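Local coordinates for protein ATP phosphoribosyltransferase regulatory subunit (Bacillus halodurans, PDB 3OD1) that probably serves as the regulatory partner of the HisG catalytic subunit in the first step of histidine biosynthesis, on a class-II aminoacyl-tRNA synthetase fold, at residues T48-S61 / T78-L92. Sequence-based numbering, arbitrary orientation.
Sequences TPTLEYYETVGVVS and TLVLRPDMTAPIARL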
# COMPACT_ATOMS: atom_id res chain seq x y z
N THR B 48 4.50 -8.17 -3.34
CA THR B 48 5.67 -8.33 -4.20
C THR B 48 6.27 -6.94 -4.39
O THR B 48 5.66 -5.95 -3.96
CB THR B 48 5.27 -8.90 -5.58
OG1 THR B 48 4.30 -8.03 -6.17
CG2 THR B 48 4.67 -10.30 -5.44
N PRO B 49 7.46 -6.85 -5.01
CA PRO B 49 8.14 -5.55 -5.07
C PRO B 49 7.51 -4.59 -6.06
O PRO B 49 6.78 -5.00 -6.97
CB PRO B 49 9.55 -5.90 -5.57
CG PRO B 49 9.69 -7.39 -5.31
CD PRO B 49 8.31 -7.94 -5.53
N THR B 50 7.84 -3.32 -5.90
CA THR B 50 7.38 -2.30 -6.81
C THR B 50 8.05 -2.46 -8.18
O THR B 50 7.47 -2.14 -9.20
CB THR B 50 7.66 -0.91 -6.23
OG1 THR B 50 6.92 -0.77 -5.01
CG2 THR B 50 7.25 0.18 -7.21
N LEU B 51 9.28 -2.97 -8.19
CA LEU B 51 10.04 -3.10 -9.42
C LEU B 51 10.26 -4.57 -9.79
O LEU B 51 10.67 -5.37 -8.95
CB LEU B 51 11.41 -2.44 -9.26
CG LEU B 51 11.39 -0.91 -9.14
CD1 LEU B 51 12.69 -0.39 -8.54
CD2 LEU B 51 11.14 -0.29 -10.50
N GLU B 52 9.99 -4.90 -11.05
CA GLU B 52 10.33 -6.21 -11.59
C GLU B 52 11.21 -5.99 -12.82
O GLU B 52 11.23 -4.89 -13.39
CB GLU B 52 9.07 -7.01 -11.96
CG GLU B 52 8.08 -7.24 -10.82
CD GLU B 52 8.34 -8.51 -10.02
OE1 GLU B 52 9.34 -9.20 -10.31
OE2 GLU B 52 7.56 -8.82 -9.11
N TYR B 53 11.95 -7.02 -13.23
CA TYR B 53 12.69 -6.95 -14.50
C TYR B 53 11.73 -6.91 -15.67
O TYR B 53 10.74 -7.64 -15.70
CB TYR B 53 13.61 -8.15 -14.67
CG TYR B 53 14.88 -8.06 -13.86
CD1 TYR B 53 15.83 -7.09 -14.14
CD2 TYR B 53 15.12 -8.96 -12.83
CE1 TYR B 53 17.01 -7.02 -13.38
CE2 TYR B 53 16.28 -8.90 -12.08
CZ TYR B 53 17.22 -7.93 -12.36
OH TYR B 53 18.36 -7.89 -11.60
N TYR B 54 12.04 -6.08 -16.66
CA TYR B 54 11.25 -6.03 -17.88
C TYR B 54 11.32 -7.34 -18.67
O TYR B 54 10.30 -7.87 -19.12
CB TYR B 54 11.72 -4.87 -18.75
CG TYR B 54 11.21 -4.93 -20.16
CD1 TYR B 54 9.86 -4.79 -20.44
CD2 TYR B 54 12.08 -5.11 -21.23
CE1 TYR B 54 9.39 -4.83 -21.74
CE2 TYR B 54 11.62 -5.15 -22.53
CZ TYR B 54 10.28 -5.02 -22.78
OH TYR B 54 9.82 -5.06 -24.08
N GLU B 55 12.54 -7.86 -18.83
CA GLU B 55 12.76 -8.99 -19.73
C GLU B 55 12.10 -10.27 -19.23
O GLU B 55 11.87 -11.18 -20.01
CB GLU B 55 14.26 -9.21 -19.97
CG GLU B 55 14.92 -8.12 -20.80
CD GLU B 55 14.31 -7.98 -22.20
OE1 GLU B 55 13.55 -8.88 -22.63
OE2 GLU B 55 14.61 -6.97 -22.87
N THR B 56 11.80 -10.34 -17.94
CA THR B 56 11.14 -11.51 -17.38
C THR B 56 9.65 -11.27 -17.11
O THR B 56 8.80 -11.61 -17.92
CB THR B 56 11.85 -11.99 -16.10
OG1 THR B 56 11.86 -10.94 -15.12
CG2 THR B 56 13.30 -12.40 -16.42
N VAL B 57 9.35 -10.65 -15.97
CA VAL B 57 7.97 -10.36 -15.59
C VAL B 57 7.31 -9.37 -16.55
O VAL B 57 6.16 -9.55 -16.96
CB VAL B 57 7.91 -9.83 -14.14
CG1 VAL B 57 6.52 -9.30 -13.81
CG2 VAL B 57 8.36 -10.92 -13.17
N GLY B 58 8.03 -8.32 -16.91
CA GLY B 58 7.45 -7.31 -17.79
C GLY B 58 6.84 -7.93 -19.04
O GLY B 58 5.67 -7.70 -19.35
N VAL B 59 7.63 -8.74 -19.74
CA VAL B 59 7.17 -9.33 -21.00
C VAL B 59 6.03 -10.35 -20.87
O VAL B 59 5.17 -10.42 -21.75
CB VAL B 59 8.34 -9.97 -21.80
CG1 VAL B 59 9.33 -8.90 -22.26
CG2 VAL B 59 9.04 -11.03 -20.96
N VAL B 60 6.01 -11.14 -19.80
CA VAL B 60 4.97 -12.18 -19.71
C VAL B 60 3.68 -11.65 -19.10
O VAL B 60 2.69 -12.37 -18.98
CB VAL B 60 5.46 -13.42 -18.94
CG1 VAL B 60 6.65 -14.04 -19.65
CG2 VAL B 60 5.82 -13.06 -17.50
N SER B 61 3.69 -10.38 -18.73
CA SER B 61 2.48 -9.71 -18.23
C SER B 61 1.40 -9.64 -19.31
O SER B 61 1.71 -9.59 -20.51
CB SER B 61 2.83 -8.30 -17.75
OG SER B 61 1.65 -7.57 -17.46
N THR B 78 16.70 -2.68 -17.94
CA THR B 78 15.35 -2.14 -17.99
C THR B 78 14.48 -2.81 -16.95
O THR B 78 14.35 -4.04 -16.94
CB THR B 78 14.70 -2.32 -19.37
OG1 THR B 78 15.57 -1.80 -20.38
CG2 THR B 78 13.35 -1.60 -19.41
N LEU B 79 13.90 -2.00 -16.07
CA LEU B 79 12.93 -2.50 -15.11
C LEU B 79 11.56 -1.96 -15.49
O LEU B 79 11.44 -1.04 -16.30
CB LEU B 79 13.30 -2.03 -13.69
CG LEU B 79 14.75 -2.31 -13.22
CD1 LEU B 79 14.94 -1.86 -11.77
CD2 LEU B 79 15.15 -3.78 -13.39
N VAL B 80 10.52 -2.56 -14.92
CA VAL B 80 9.18 -2.00 -14.99
C VAL B 80 8.67 -1.76 -13.58
O VAL B 80 9.03 -2.48 -12.65
CB VAL B 80 8.20 -2.92 -15.74
CG1 VAL B 80 8.67 -3.18 -17.15
CG2 VAL B 80 8.01 -4.23 -14.99
N LEU B 81 7.87 -0.71 -13.42
CA LEU B 81 7.00 -0.59 -12.27
C LEU B 81 5.92 -1.63 -12.51
O LEU B 81 5.34 -1.67 -13.59
CB LEU B 81 6.42 0.82 -12.18
CG LEU B 81 7.44 1.92 -11.84
CD1 LEU B 81 6.83 3.33 -11.82
CD2 LEU B 81 8.13 1.62 -10.50
N ARG B 82 5.66 -2.49 -11.54
CA ARG B 82 4.79 -3.64 -11.80
C ARG B 82 3.47 -3.28 -12.48
O ARG B 82 2.68 -2.45 -11.99
CB ARG B 82 4.52 -4.44 -10.53
CG ARG B 82 3.91 -3.61 -9.47
CD ARG B 82 3.17 -4.47 -8.49
NE ARG B 82 2.64 -3.64 -7.42
CZ ARG B 82 3.16 -3.57 -6.21
NH1 ARG B 82 4.22 -4.29 -5.90
NH2 ARG B 82 2.60 -2.79 -5.29
N PRO B 83 3.23 -3.91 -13.64
CA PRO B 83 2.02 -3.66 -14.42
C PRO B 83 0.80 -4.39 -13.84
O PRO B 83 -0.33 -3.97 -14.08
CB PRO B 83 2.39 -4.21 -15.81
CG PRO B 83 3.47 -5.20 -15.56
CD PRO B 83 4.25 -4.65 -14.40
N ASP B 84 1.04 -5.48 -13.11
CA ASP B 84 -0.06 -6.30 -12.59
C ASP B 84 0.46 -7.15 -11.42
O ASP B 84 1.66 -7.18 -11.17
CB ASP B 84 -0.61 -7.21 -13.69
CG ASP B 84 0.42 -8.25 -14.16
OD1 ASP B 84 1.38 -7.88 -14.87
OD2 ASP B 84 0.29 -9.43 -13.82
N MSE B 85 -0.43 -7.86 -10.74
CA MSE B 85 -0.01 -8.74 -9.66
C MSE B 85 0.04 -10.23 -10.04
O MSE B 85 0.61 -11.05 -9.31
CB MSE B 85 -0.87 -8.53 -8.41
CG MSE B 85 -0.47 -7.27 -7.59
SE MSE B 85 1.41 -7.31 -7.03
CE MSE B 85 1.34 -8.83 -5.81
N THR B 86 -0.56 -10.57 -11.18
CA THR B 86 -0.62 -11.97 -11.60
C THR B 86 0.77 -12.51 -11.98
O THR B 86 1.17 -13.59 -11.52
CB THR B 86 -1.61 -12.20 -12.75
OG1 THR B 86 -2.90 -11.73 -12.37
CG2 THR B 86 -1.68 -13.69 -13.09
N ALA B 87 1.50 -11.79 -12.82
CA ALA B 87 2.83 -12.25 -13.20
C ALA B 87 3.81 -12.26 -12.01
O ALA B 87 4.59 -13.22 -11.82
CB ALA B 87 3.37 -11.46 -14.40
N PRO B 88 3.78 -11.20 -11.17
CA PRO B 88 4.61 -11.29 -9.96
C PRO B 88 4.19 -12.46 -9.07
O PRO B 88 5.06 -13.13 -8.52
CB PRO B 88 4.37 -9.94 -9.27
CG PRO B 88 4.12 -8.99 -10.43
CD PRO B 88 3.30 -9.83 -11.41
N ILE B 89 2.90 -12.75 -8.96
CA ILE B 89 2.49 -13.88 -8.13
C ILE B 89 2.96 -15.20 -8.76
O ILE B 89 3.36 -16.12 -8.06
CB ILE B 89 0.98 -13.87 -7.84
CG1 ILE B 89 0.69 -12.80 -6.77
CG2 ILE B 89 0.51 -15.24 -7.38
CD1 ILE B 89 -0.78 -12.55 -6.55
N ALA B 90 2.94 -15.28 -10.09
CA ALA B 90 3.45 -16.48 -10.76
C ALA B 90 4.93 -16.69 -10.44
O ALA B 90 5.36 -17.81 -10.15
CB ALA B 90 3.22 -16.39 -12.27
N ARG B 91 5.70 -15.61 -10.48
CA ARG B 91 7.12 -15.68 -10.10
C ARG B 91 7.28 -16.18 -8.67
O ARG B 91 8.11 -17.04 -8.39
CB ARG B 91 7.82 -14.32 -10.26
CG ARG B 91 9.33 -14.36 -9.86
CD ARG B 91 10.03 -12.99 -9.95
NE ARG B 91 9.29 -11.94 -9.25
CZ ARG B 91 9.00 -11.94 -7.95
NH1 ARG B 91 9.40 -12.94 -7.17
NH2 ARG B 91 8.30 -10.94 -7.42
N LEU B 92 6.47 -15.63 -7.78
CA LEU B 92 6.55 -15.96 -6.36
C LEU B 92 6.27 -17.44 -6.18
O LEU B 92 7.02 -18.15 -5.50
CB LEU B 92 5.51 -15.13 -5.61
CG LEU B 92 5.73 -14.74 -4.15
CD1 LEU B 92 4.52 -13.97 -3.66
CD2 LEU B 92 5.93 -15.97 -3.31
O HOH W 1 14.98 -6.61 -17.87
O HOH W 2 15.77 -4.37 -22.40
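Glu-52 and Arg-91 join strand 51-53 to helix 86-94 through a buried, side-on salt bridge. Arg-91 NH2 gives a nearly straight bond (176°) to the syn lone pair of Glu-52 OE2 at 2.8 Å, while NE reaches OE1 at 2.9 Å less squarely, the oxygen standing 24° out of the guanidinium plane. The glutamate chain bends at chi2 (-89°), which turns its carboxylate toward the helix. NH1 of the same arginine pairs with Asp-18 of the second subunit, so one guanidinium links strand, helix and dimer partner.

Beside the bridge the packing is close: Val-57 CG1 lies 3.9 Å from Ala-87 CB and also touches the Pro-88 ring. Ser-61 OG, just past helix 54-60, donates to Asp-84 OD1 (2.6 Å) from above the carboxylate plane; OD2 caps helix 86-94 through Ala-87 N. Antiparallel pairing of Glu-52 with Val-80 supplies two backbone bonds, and Leu-51 CD2 rests against Leu-81 CD2 at 3.6 Å.

The Thr-78 end is more open to solvent. There Tyr-54 N reaches Thr-78 O, which also takes a bond from a water held by Glu-55 N.

Within the histidyl-tRNA synthetase-like region, a strand-helix unit thus meets a strand-turn-helix unit beside the dimer interface. Strand 78-81 lies between 51-53 and 69-72; Arg-82, bonded through NE to Asn-111 O, and Met-85, on Tyr-108, pack against strand 104-113, and Val-60 on helix 303-306.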